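Local coordinates for protein LP04448p (Drosophila melanogaster, PDB 4QMH) that probably contributes to microtubule polymerization through its array of TOG domains, the fourth of which is the fragment described here, and presumably acts by engaging tubulin, at residues V12-Q17 and R49-S54; I73-L78 and D109-V114. All coordinates share one frame; numbering follows the deposited sequence.

From the N terminus, the chain passes through 12-17 before entering helix 20-26, and contact 1 closes the first loop when 49-54, following helix 31-48, returns alongside it. The 31 residues enclosed are mostly helical. After helix 58-66, contact 2 opens at 73-78 on helix 71-88 and closes at 109-114, where helix 112-129 begins. The two loops follow in series, neither nesting nor crossing; the centres of the two contacts lie 26 Å apart and their nearest atoms about 13 Å apart. Contact 1 ties the N-terminal lead-in to the linker after helix 31-48; contact 2 joins helix 71-88 to the start of helix 112-129 in the all-helical TOG solenoid. Helix 71-88 connects them, touching Ile51 near its C-terminal end and carrying Gln75 near its start.

Contact 1: V12-Q17 and R49-S54; sequences VDIAPQ and RLIKPS
Asp13 OD1 is gripped from opposite faces of its carboxylate plane, by Ser54 OG at 2.8 Å from across the contact and by the backbone N of Ala15. Both donors stand well above that plane, Ser54 OG by 68° and Ala15 N by 52°. The Ala15 bond makes an Asx turn within 12-17; the serine bond ties that turn to 49-54. The first torsion of Asp13 sets CG anti to the backbone N. A single beta bridge between Val12 and Ile51 joins the backbones in an otherwise all-helical domain: Val12 N donates to Leu50 O, and Lys52 N to Val12 O, each at 2.9 Å. The first is nearly straight, at 170°. Water 1 adds another cross-link, accepting from Ile14 N at 2.9 Å and lying within hydrogen-bonding distance of Lys52 O and Ser54 O.

Side-chain packing flanks these polar links. Ile14 and Ile51 cross obliquely, touching branch to branch at CG2-CG2 (3.7 Å) and again at CD1-CD1 (3.8 Å). The aliphatic part of Lys52 runs past Asp13, CD lying 3.9 Å from Asp13 CB, while its NZ bonds to Arg11 O. Ala15 CB makes a van der Waals contact with the carbonyl oxygen of Ser54, 3.4 Å from CB to O.

The buried isoleucines link this loop pair to different helices: Ile14 packs on Ile44 and Ala48 of helix 31-48, and Ile51 on Leu84, Ala87 and Met88 of helix 71-88, placing the bridged loops beside the ends of both helices.

Contact 2: I73-L78 and D109-V114; sequences IAQTTL and DNKSFV
Gln75 and Val114 make the closest backbone approach, 6.7 Å between their CA atoms, where helix 71-88 meets the first turn of helix 112-129; no hydrogen bond crosses between 73-78 and 109-114. The Gln75 chain is extended beyond CG (chi2 158°), which carries its amide to the Phe113 ring. That amide is turned 75° from the ring plane, with OE1 at the ring edge, in plane, 3.7 Å from Phe113 CZ. Its NE2 lies 3.5 Å from Val114 CG2 and 3.8 Å from Lys111 CE. Val114 CG2 also lies over one face of the neighbouring Phe113 ring, offset toward the rim, so that this methyl touches both the Gln75 amide and the ring.

This is inter-helix packing in the alpha solenoid of a TOG domain, made near the N-terminal ends of helices 71-88 and 112-129. On its buried side Leu78 CD1 meets Val114 CG1 at 4.1 Å, the side chains crossing at about a right angle; Leu78 also touches Ala117 and Cys121 farther along helix 112-129.

Ahead of that helix, Asp109 OD1 accepts from Lys111 N through its anti lone pair, forming an Asx turn. Its syn lone pair receives Lys111 NZ in a 2.7 Å salt bridge. Bends at chi3 and chi4 curl the lysine back to this carboxylate.

Contact 1: V12-Q17 and R49-S54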
# COMPACT_ATOMS: atom_id res chain seq x y z
N VAL A 12 16.95 -2.27 19.65
CA VAL A 12 16.19 -2.42 20.88
C VAL A 12 14.91 -3.21 20.61
O VAL A 12 14.20 -2.93 19.65
CB VAL A 12 15.82 -1.04 21.47
CG1 VAL A 12 14.93 -1.20 22.70
CG2 VAL A 12 17.07 -0.24 21.80
N ASP A 13 14.62 -4.19 21.46
CA ASP A 13 13.33 -4.86 21.40
C ASP A 13 12.33 -4.05 22.21
O ASP A 13 12.41 -4.02 23.44
CB ASP A 13 13.45 -6.29 21.95
CG ASP A 13 12.14 -7.05 21.88
OD1 ASP A 13 11.18 -6.55 21.24
OD2 ASP A 13 12.07 -8.15 22.46
N ILE A 14 11.39 -3.38 21.54
CA ILE A 14 10.41 -2.57 22.25
C ILE A 14 9.14 -3.33 22.61
O ILE A 14 8.22 -2.77 23.21
CB ILE A 14 10.03 -1.27 21.50
CG1 ILE A 14 9.37 -1.59 20.16
CG2 ILE A 14 11.25 -0.37 21.34
CD1 ILE A 14 8.72 -0.38 19.50
N ALA A 15 9.07 -4.61 22.24
CA ALA A 15 7.88 -5.40 22.56
C ALA A 15 7.45 -5.29 24.03
O ALA A 15 6.27 -5.13 24.30
CB ALA A 15 8.05 -6.85 22.15
N PRO A 16 8.40 -5.39 24.97
CA PRO A 16 8.00 -5.29 26.38
C PRO A 16 7.32 -3.96 26.74
O PRO A 16 6.59 -3.91 27.72
CB PRO A 16 9.33 -5.42 27.13
CG PRO A 16 10.16 -6.26 26.23
CD PRO A 16 9.81 -5.80 24.84
N GLN A 17 7.56 -2.92 25.94
CA GLN A 17 6.97 -1.60 26.21
C GLN A 17 5.58 -1.46 25.60
O GLN A 17 4.85 -0.50 25.91
CB GLN A 17 7.88 -0.49 25.69
CG GLN A 17 9.22 -0.38 26.40
CD GLN A 17 9.98 0.88 26.02
OE1 GLN A 17 9.61 1.99 26.39
NE2 GLN A 17 11.06 0.71 25.28
N ARG A 49 15.24 4.51 18.94
CA ARG A 49 15.83 4.86 17.64
C ARG A 49 15.84 3.72 16.63
O ARG A 49 15.22 3.83 15.57
CB ARG A 49 17.22 5.49 17.75
CG ARG A 49 17.71 5.99 16.39
CD ARG A 49 19.06 6.68 16.48
NE ARG A 49 19.54 7.05 15.16
CZ ARG A 49 20.77 7.48 14.91
NH1 ARG A 49 21.65 7.58 15.91
NH2 ARG A 49 21.13 7.80 13.67
N LEU A 50 16.55 2.64 16.94
CA LEU A 50 16.56 1.46 16.07
C LEU A 50 16.00 0.28 16.84
O LEU A 50 16.40 0.02 17.97
CB LEU A 50 17.97 1.14 15.58
CG LEU A 50 18.71 2.22 14.79
CD1 LEU A 50 20.05 1.66 14.31
CD2 LEU A 50 17.89 2.76 13.61
N ILE A 51 15.04 -0.42 16.23
CA ILE A 51 14.30 -1.46 16.94
C ILE A 51 14.26 -2.79 16.18
O ILE A 51 14.48 -2.84 14.97
CB ILE A 51 12.85 -1.01 17.27
CG1 ILE A 51 12.02 -0.82 15.99
CG2 ILE A 51 12.84 0.28 18.09
CD1 ILE A 51 10.60 -0.37 16.24
N LYS A 52 13.99 -3.86 16.92
CA LYS A 52 13.78 -5.18 16.33
C LYS A 52 12.37 -5.23 15.75
O LYS A 52 11.55 -4.36 16.03
CB LYS A 52 13.94 -6.26 17.41
CG LYS A 52 15.28 -6.23 18.11
CD LYS A 52 15.49 -7.53 18.88
CE LYS A 52 16.77 -7.47 19.72
NZ LYS A 52 17.98 -7.19 18.90
N PRO A 53 12.08 -6.25 14.93
CA PRO A 53 10.75 -6.35 14.32
C PRO A 53 9.66 -6.80 15.29
O PRO A 53 8.47 -6.73 14.96
CB PRO A 53 10.93 -7.42 13.24
CG PRO A 53 12.40 -7.54 13.03
CD PRO A 53 13.02 -7.22 14.35
N SER A 54 10.05 -7.27 16.47
CA SER A 54 9.10 -7.76 17.46
C SER A 54 8.44 -6.61 18.21
O SER A 54 9.09 -5.92 19.01
CB SER A 54 9.82 -8.69 18.44
OG SER A 54 11.02 -8.10 18.93
O HOH W 1 11.24 -4.20 18.75

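Contact 2: I73-L78 and D109-V114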
# COMPACT_ATOMS: atom_id res chain seq x y z
N ILE A 73 -6.24 11.52 14.38
CA ILE A 73 -5.63 10.26 14.80
C ILE A 73 -5.10 9.48 13.59
O ILE A 73 -3.98 8.96 13.63
CB ILE A 73 -6.64 9.36 15.55
CG1 ILE A 73 -7.09 10.02 16.86
CG2 ILE A 73 -6.04 7.99 15.82
CD1 ILE A 73 -5.95 10.20 17.87
N ALA A 74 -5.89 9.41 12.53
CA ALA A 74 -5.48 8.70 11.33
C ALA A 74 -4.20 9.30 10.73
O ALA A 74 -3.32 8.57 10.28
CB ALA A 74 -6.61 8.69 10.30
N GLN A 75 -4.12 10.62 10.72
CA GLN A 75 -2.94 11.31 10.20
C GLN A 75 -1.72 11.10 11.09
O GLN A 75 -0.63 10.82 10.60
CB GLN A 75 -3.24 12.79 10.02
CG GLN A 75 -4.29 13.02 8.94
CD GLN A 75 -4.99 14.35 9.08
OE1 GLN A 75 -4.53 15.23 9.82
NE2 GLN A 75 -6.10 14.51 8.37
N THR A 76 -1.93 11.20 12.40
CA THR A 76 -0.85 10.99 13.35
C THR A 76 -0.30 9.58 13.20
O THR A 76 0.92 9.35 13.27
CB THR A 76 -1.32 11.23 14.80
OG1 THR A 76 -1.70 12.61 14.95
CG2 THR A 76 -0.20 10.92 15.80
N THR A 77 -1.20 8.62 13.00
CA THR A 77 -0.81 7.22 12.86
C THR A 77 0.06 7.00 11.61
O THR A 77 1.01 6.22 11.65
CB THR A 77 -2.04 6.28 12.89
OG1 THR A 77 -2.78 6.51 14.10
CG2 THR A 77 -1.64 4.83 12.80
N LEU A 78 -0.25 7.69 10.51
CA LEU A 78 0.61 7.59 9.33
C LEU A 78 2.03 8.04 9.66
O LEU A 78 3.00 7.37 9.30
CB LEU A 78 0.05 8.39 8.16
CG LEU A 78 -1.21 7.82 7.50
CD1 LEU A 78 -1.90 8.90 6.67
CD2 LEU A 78 -0.88 6.58 6.63
N ASP A 109 -8.14 9.45 0.49
CA ASP A 109 -8.53 10.59 1.31
C ASP A 109 -8.83 11.81 0.42
O ASP A 109 -8.21 11.98 -0.62
CB ASP A 109 -7.43 10.94 2.30
CG ASP A 109 -7.92 11.84 3.43
OD1 ASP A 109 -8.02 13.07 3.21
OD2 ASP A 109 -8.21 11.32 4.52
N ASN A 110 -9.79 12.63 0.85
CA ASN A 110 -10.14 13.88 0.18
C ASN A 110 -9.04 14.93 0.19
O ASN A 110 -9.04 15.83 -0.65
CB ASN A 110 -11.37 14.51 0.84
CG ASN A 110 -12.63 13.72 0.62
OD1 ASN A 110 -12.77 13.03 -0.39
ND2 ASN A 110 -13.56 13.83 1.56
N LYS A 111 -8.13 14.83 1.15
CA LYS A 111 -7.09 15.84 1.33
C LYS A 111 -5.74 15.33 0.82
O LYS A 111 -5.27 14.27 1.24
CB LYS A 111 -7.00 16.21 2.81
CG LYS A 111 -8.28 16.84 3.35
CD LYS A 111 -8.27 16.91 4.87
CE LYS A 111 -8.32 15.52 5.47
NZ LYS A 111 -9.40 14.69 4.85
N SER A 112 -5.12 16.09 -0.08
CA SER A 112 -3.89 15.67 -0.76
C SER A 112 -2.73 15.40 0.19
O SER A 112 -1.90 14.53 -0.08
CB SER A 112 -3.46 16.73 -1.78
OG SER A 112 -3.03 17.91 -1.14
N PHE A 113 -2.64 16.14 1.29
CA PHE A 113 -1.54 15.91 2.22
C PHE A 113 -1.67 14.55 2.91
O PHE A 113 -0.66 13.95 3.28
CB PHE A 113 -1.40 17.06 3.23
CG PHE A 113 -2.37 17.01 4.39
CD1 PHE A 113 -2.01 16.40 5.59
CD2 PHE A 113 -3.62 17.59 4.29
CE1 PHE A 113 -2.89 16.37 6.67
CE2 PHE A 113 -4.50 17.57 5.35
CZ PHE A 113 -4.14 16.95 6.54
N VAL A 114 -2.90 14.06 3.09
CA VAL A 114 -3.10 12.75 3.68
C VAL A 114 -2.72 11.69 2.66
O VAL A 114 -2.05 10.71 2.98
CB VAL A 114 -4.56 12.53 4.16
CG1 VAL A 114 -4.73 11.13 4.76
CG2 VAL A 114 -4.94 13.60 5.19